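PDB 4CDB: listeriolysin O from Listeria monocytogenes, which binds cholesterol-containing host membranes and, after a major conformational change, inserts into them as an oligomeric pore that lyses the cell. Local coordinates for residues Lys34-Val45 / Glu358-Ile369. Numbering follows the deposited sequence.
Sequences KNNVLVYHGDAV and ELAVIKNNSEYI. With NA (sodium ion), chain H; NA (sodium ion), chain K; NA (sodium ion), chain R.
With CG between its backbone N and carbonyl carbon (chi1 77°), N365 turns its amide back toward H41, whose CG lies beside the backbone N (chi1 -61°). N365 ND2 donates to H41 ND1 at 3.0 Å, the amide and imidazole planes 76° apart. E367, extended beyond CG, accepts a hydrogen bond from V45 N at OE1 (2.9 Å), while V45 CG2 packs 3.7 Å from E367 CB. Strands 39-41 and 362-369 run parallel: K363 N donates to L38 O at 2.8 Å, K363 O receives Y40 N, Y40 O receives N365 N, and N365 O receives G42 N at 2.7 Å. Past strand 39-41, E367 N still donates to D43 O. On the face of Y40 and N364, N364 OD1 binds a sodium ion at 2.4 Å and touches Y40 CB; I180 O shares the ion, and N364 ND2 is hydrogen-bonded to Q72 O. One water joins K34 O to L359 O and V361 N; a second joins K34 O and L38 N to V361 O. Backbone bonds thus mainly hold the short strand, while Y40 OH, D43 N and S366 OG tie this sheet edge to S177 OG of helix 176-183, expected to become transmembrane β-strand in the pore.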
loop_
_atom_site.group_PDB
_atom_site.type_symbol
_atom_site.label_atom_id
_atom_site.label_comp_id
_atom_site.label_asym_id
_atom_site.label_seq_id
_atom_site.Cartn_x
_atom_site.Cartn_y
_atom_site.Cartn_z
ATOM N N LYS A 34 13.507 -10.847 23.373
ATOM C CA LYS A 34 13.020 -9.539 22.945
ATOM C C LYS A 34 12.637 -9.536 21.468
ATOM O O LYS A 34 11.839 -8.711 21.023
ATOM C CB LYS A 34 14.071 -8.458 23.212
ATOM C CG LYS A 34 15.211 -8.439 22.204
ATOM C CD LYS A 34 16.038 -7.173 22.319
ATOM C CE LYS A 34 16.544 -6.719 20.956
ATOM N NZ LYS A 34 17.473 -7.702 20.334
ATOM N N ASN A 35 13.206 -10.470 20.713
ATOM C CA ASN A 35 12.959 -10.548 19.282
ATOM C C ASN A 35 11.671 -11.295 18.958
ATOM O O ASN A 35 11.253 -11.348 17.801
ATOM C CB ASN A 35 14.144 -11.213 18.579
ATOM C CG ASN A 35 15.448 -10.472 18.806
ATOM O OD1 ASN A 35 15.528 -9.258 18.616
ATOM N ND2 ASN A 35 16.478 -11.200 19.221
ATOM N N ASN A 36 11.041 -11.866 19.982
ATOM C CA ASN A 36 9.864 -12.706 19.778
ATOM C C ASN A 36 8.680 -12.379 20.691
ATOM O O ASN A 36 7.699 -13.122 20.733
ATOM C CB ASN A 36 10.241 -14.184 19.917
ATOM C CG ASN A 36 11.261 -14.625 18.885
ATOM O OD1 ASN A 36 11.253 -14.158 17.746
ATOM N ND2 ASN A 36 12.148 -15.532 19.279
ATOM N N VAL A 37 8.772 -11.268 21.415
ATOM C CA VAL A 37 7.704 -10.856 22.323
ATOM C C VAL A 37 6.515 -10.229 21.588
ATOM O O VAL A 37 5.359 -10.535 21.885
ATOM C CB VAL A 37 8.236 -9.892 23.410
ATOM C CG1 VAL A 37 7.105 -9.103 24.043
ATOM C CG2 VAL A 37 9.002 -10.670 24.467
ATOM N N LEU A 38 6.803 -9.362 20.623
ATOM C CA LEU A 38 5.752 -8.682 19.873
ATOM C C LEU A 38 5.654 -9.231 18.453
ATOM O O LEU A 38 6.505 -8.948 17.607
ATOM C CB LEU A 38 6.011 -7.175 19.836
ATOM C CG LEU A 38 6.107 -6.472 21.191
ATOM C CD1 LEU A 38 6.531 -5.026 21.009
ATOM C CD2 LEU A 38 4.779 -6.547 21.920
ATOM N N VAL A 39 4.611 -10.016 18.198
ATOM C CA VAL A 39 4.437 -10.654 16.898
ATOM C C VAL A 39 3.013 -10.537 16.358
ATOM O O VAL A 39 2.041 -10.563 17.114
ATOM C CB VAL A 39 4.813 -12.151 16.953
ATOM C CG1 VAL A 39 6.315 -12.322 17.104
ATOM C CG2 VAL A 39 4.081 -12.839 18.092
ATOM N N TYR A 40 2.904 -10.401 15.040
ATOM C CA TYR A 40 1.621 -10.521 14.359
ATOM C C TYR A 40 1.658 -11.674 13.362
ATOM O O TYR A 40 2.357 -11.610 12.350
ATOM C CB TYR A 40 1.235 -9.225 13.642
ATOM C CG TYR A 40 0.060 -9.409 12.707
ATOM C CD1 TYR A 40 -1.223 -9.608 13.203
ATOM C CD2 TYR A 40 0.234 -9.399 11.328
ATOM C CE1 TYR A 40 -2.300 -9.786 12.353
ATOM C CE2 TYR A 40 -0.837 -9.575 10.471
ATOM C CZ TYR A 40 -2.101 -9.768 10.989
ATOM O OH TYR A 40 -3.169 -9.943 10.137
ATOM N N HIS A 41 0.906 -12.728 13.653
ATOM C CA HIS A 41 0.817 -13.865 12.749
ATOM C C HIS A 41 -0.397 -13.717 11.838
ATOM O O HIS A 41 -1.536 -13.870 12.279
ATOM C CB HIS A 41 0.751 -15.175 13.536
ATOM C CG HIS A 41 1.956 -15.430 14.385
ATOM N ND1 HIS A 41 3.221 -15.583 13.855
ATOM C CD2 HIS A 41 2.092 -15.566 15.725
ATOM C CE1 HIS A 41 4.082 -15.796 14.832
ATOM N NE2 HIS A 41 3.423 -15.792 15.978
ATOM N N GLY A 42 -0.149 -13.416 10.567
ATOM C CA GLY A 42 -1.218 -13.170 9.617
ATOM C C GLY A 42 -1.885 -14.428 9.094
ATOM O O GLY A 42 -1.763 -15.500 9.690
ATOM N N ASP A 43 -2.594 -14.295 7.976
ATOM C CA ASP A 43 -3.296 -15.422 7.375
ATOM C C ASP A 43 -2.332 -16.496 6.896
ATOM O O ASP A 43 -1.184 -16.211 6.551
ATOM C CB ASP A 43 -4.153 -14.966 6.192
ATOM C CG ASP A 43 -5.306 -14.080 6.609
ATOM O OD1 ASP A 43 -5.659 -14.083 7.807
ATOM O OD2 ASP A 43 -5.863 -13.384 5.734
ATOM N N ALA A 44 -2.812 -17.734 6.878
ATOM C CA ALA A 44 -2.084 -18.833 6.260
ATOM C C ALA A 44 -2.826 -19.248 4.994
ATOM O O ALA A 44 -3.983 -19.662 5.062
ATOM C CB ALA A 44 -1.982 -20.005 7.220
ATOM N N VAL A 45 -2.176 -19.127 3.841
ATOM C CA VAL A 45 -2.803 -19.530 2.583
ATOM C C VAL A 45 -2.688 -21.035 2.385
ATOM O O VAL A 45 -1.600 -21.555 2.138
ATOM C CB VAL A 45 -2.183 -18.810 1.373
ATOM C CG1 VAL A 45 -2.769 -19.354 0.075
ATOM C CG2 VAL A 45 -2.410 -17.313 1.479
ATOM N N GLU A 358 16.222 -1.604 25.557
ATOM C CA GLU A 358 16.354 -2.072 24.182
ATOM C C GLU A 358 15.084 -1.801 23.379
ATOM O O GLU A 358 13.976 -1.824 23.918
ATOM C CB GLU A 358 16.689 -3.563 24.157
ATOM C CG GLU A 358 17.572 -3.972 22.996
ATOM C CD GLU A 358 19.020 -3.564 23.185
ATOM O OE1 GLU A 358 19.405 -3.231 24.325
ATOM O OE2 GLU A 358 19.774 -3.583 22.191
ATOM N N LEU A 359 15.258 -1.545 22.086
ATOM C CA LEU A 359 14.147 -1.182 21.216
ATOM C C LEU A 359 13.216 -2.368 20.964
ATOM O O LEU A 359 13.659 -3.446 20.566
ATOM C CB LEU A 359 14.681 -0.628 19.892
ATOM C CG LEU A 359 13.713 0.130 18.984
ATOM C CD1 LEU A 359 13.061 1.278 19.735
ATOM C CD2 LEU A 359 14.438 0.646 17.752
ATOM N N ALA A 360 11.926 -2.163 21.212
ATOM C CA ALA A 360 10.919 -3.192 20.973
ATOM C C ALA A 360 10.479 -3.172 19.515
ATOM O O ALA A 360 10.032 -2.142 19.013
ATOM C CB ALA A 360 9.722 -2.981 21.883
ATOM N N VAL A 361 10.604 -4.312 18.843
ATOM C CA VAL A 361 10.262 -4.403 17.429
ATOM C C VAL A 361 9.106 -5.376 17.200
ATOM O O VAL A 361 9.108 -6.492 17.722
ATOM C CB VAL A 361 11.476 -4.852 16.585
ATOM C CG1 VAL A 361 11.141 -4.811 15.095
ATOM C CG2 VAL A 361 12.695 -3.983 16.893
ATOM N N ILE A 362 8.116 -4.943 16.426
ATOM C CA ILE A 362 7.002 -5.811 16.067
ATOM C C ILE A 362 7.359 -6.696 14.874
ATOM O O ILE A 362 7.678 -6.204 13.790
ATOM C CB ILE A 362 5.729 -5.008 15.738
ATOM C CG1 ILE A 362 5.316 -4.139 16.926
ATOM C CG2 ILE A 362 4.595 -5.944 15.354
ATOM C CD1 ILE A 362 3.961 -3.465 16.744
ATOM N N LYS A 363 7.302 -8.008 15.080
ATOM C CA LYS A 363 7.605 -8.960 14.020
ATOM C C LYS A 363 6.334 -9.405 13.300
ATOM O O LYS A 363 5.478 -10.066 13.886
ATOM C CB LYS A 363 8.352 -10.169 14.588
ATOM C CG LYS A 363 8.670 -11.242 13.563
ATOM C CD LYS A 363 9.753 -12.180 14.074
ATOM C CE LYS A 363 11.043 -11.420 14.353
ATOM N NZ LYS A 363 12.125 -12.305 14.871
ATOM N N ASN A 364 6.215 -9.037 12.028
ATOM C CA ASN A 364 5.036 -9.386 11.241
ATOM C C ASN A 364 5.322 -10.448 10.187
ATOM O O ASN A 364 6.366 -10.428 9.539
ATOM C CB ASN A 364 4.459 -8.149 10.549
ATOM C CG ASN A 364 4.103 -7.047 11.520
ATOM O OD1 ASN A 364 2.968 -6.957 11.987
ATOM N ND2 ASN A 364 5.074 -6.196 11.829
ATOM N N ASN A 365 4.383 -11.374 10.023
ATOM C CA ASN A 365 4.417 -12.315 8.910
ATOM C C ASN A 365 3.001 -12.668 8.464
ATOM O O ASN A 365 2.133 -12.956 9.288
ATOM C CB ASN A 365 5.210 -13.575 9.267
ATOM C CG ASN A 365 4.429 -14.531 10.142
ATOM O OD1 ASN A 365 4.077 -15.630 9.716
ATOM N ND2 ASN A 365 4.154 -14.117 11.374
ATOM N N SER A 366 2.769 -12.626 7.158
ATOM C CA SER A 366 1.443 -12.892 6.617
ATOM C C SER A 366 1.520 -13.441 5.201
ATOM O O SER A 366 2.326 -12.982 4.391
ATOM C CB SER A 366 0.594 -11.620 6.633
ATOM O OG SER A 366 -0.676 -11.847 6.045
ATOM N N GLU A 367 0.679 -14.427 4.911
ATOM C CA GLU A 367 0.566 -14.957 3.562
ATOM C C GLU A 367 -0.723 -14.446 2.938
ATOM O O GLU A 367 -1.729 -14.278 3.628
ATOM C CB GLU A 367 0.569 -16.486 3.577
ATOM C CG GLU A 367 1.845 -17.103 4.120
ATOM C CD GLU A 367 1.777 -18.617 4.177
ATOM O OE1 GLU A 367 0.685 -19.174 3.936
ATOM O OE2 GLU A 367 2.816 -19.248 4.459
ATOM N N TYR A 368 -0.687 -14.194 1.634
ATOM C CA TYR A 368 -1.861 -13.698 0.927
ATOM C C TYR A 368 -1.878 -14.136 -0.534
ATOM O O TYR A 368 -0.848 -14.510 -1.099
ATOM C CB TYR A 368 -1.951 -12.172 1.033
ATOM C CG TYR A 368 -0.828 -11.421 0.353
ATOM C CD1 TYR A 368 0.369 -11.170 1.012
ATOM C CD2 TYR A 368 -0.971 -10.950 -0.947
ATOM C CE1 TYR A 368 1.396 -10.477 0.392
ATOM C CE2 TYR A 368 0.048 -10.260 -1.574
ATOM C CZ TYR A 368 1.228 -10.024 -0.900
ATOM O OH TYR A 368 2.241 -9.337 -1.528
ATOM N N ILE A 369 -3.060 -14.093 -1.139
ATOM C CA ILE A 369 -3.206 -14.433 -2.545
ATOM C C ILE A 369 -3.198 -13.171 -3.395
ATOM O O ILE A 369 -4.080 -12.319 -3.270
ATOM C CB ILE A 369 -4.505 -15.213 -2.805
ATOM C CG1 ILE A 369 -4.486 -16.546 -2.054
ATOM C CG2 ILE A 369 -4.701 -15.440 -4.294
ATOM C CD1 ILE A 369 -5.763 -17.351 -2.193
HETATM NA NA NA H . 1.248 -5.269 12.397
HETATM NA NA NA K . 2.660 -6.906 -0.221
HETATM NA NA NA R . -7.156 -11.021 5.636
HETATM O O HOH W 1 12.484 -6.045 19.909
HETATM O O HOH W 2 9.455 -8.153 19.847
HETATM O O HOH W 3 -4.225 -13.026 3.310
HETATM O O HOH W 4 3.726 -3.662 12.810
HETATM O O HOH W 5 0.624 -3.626 14.645
#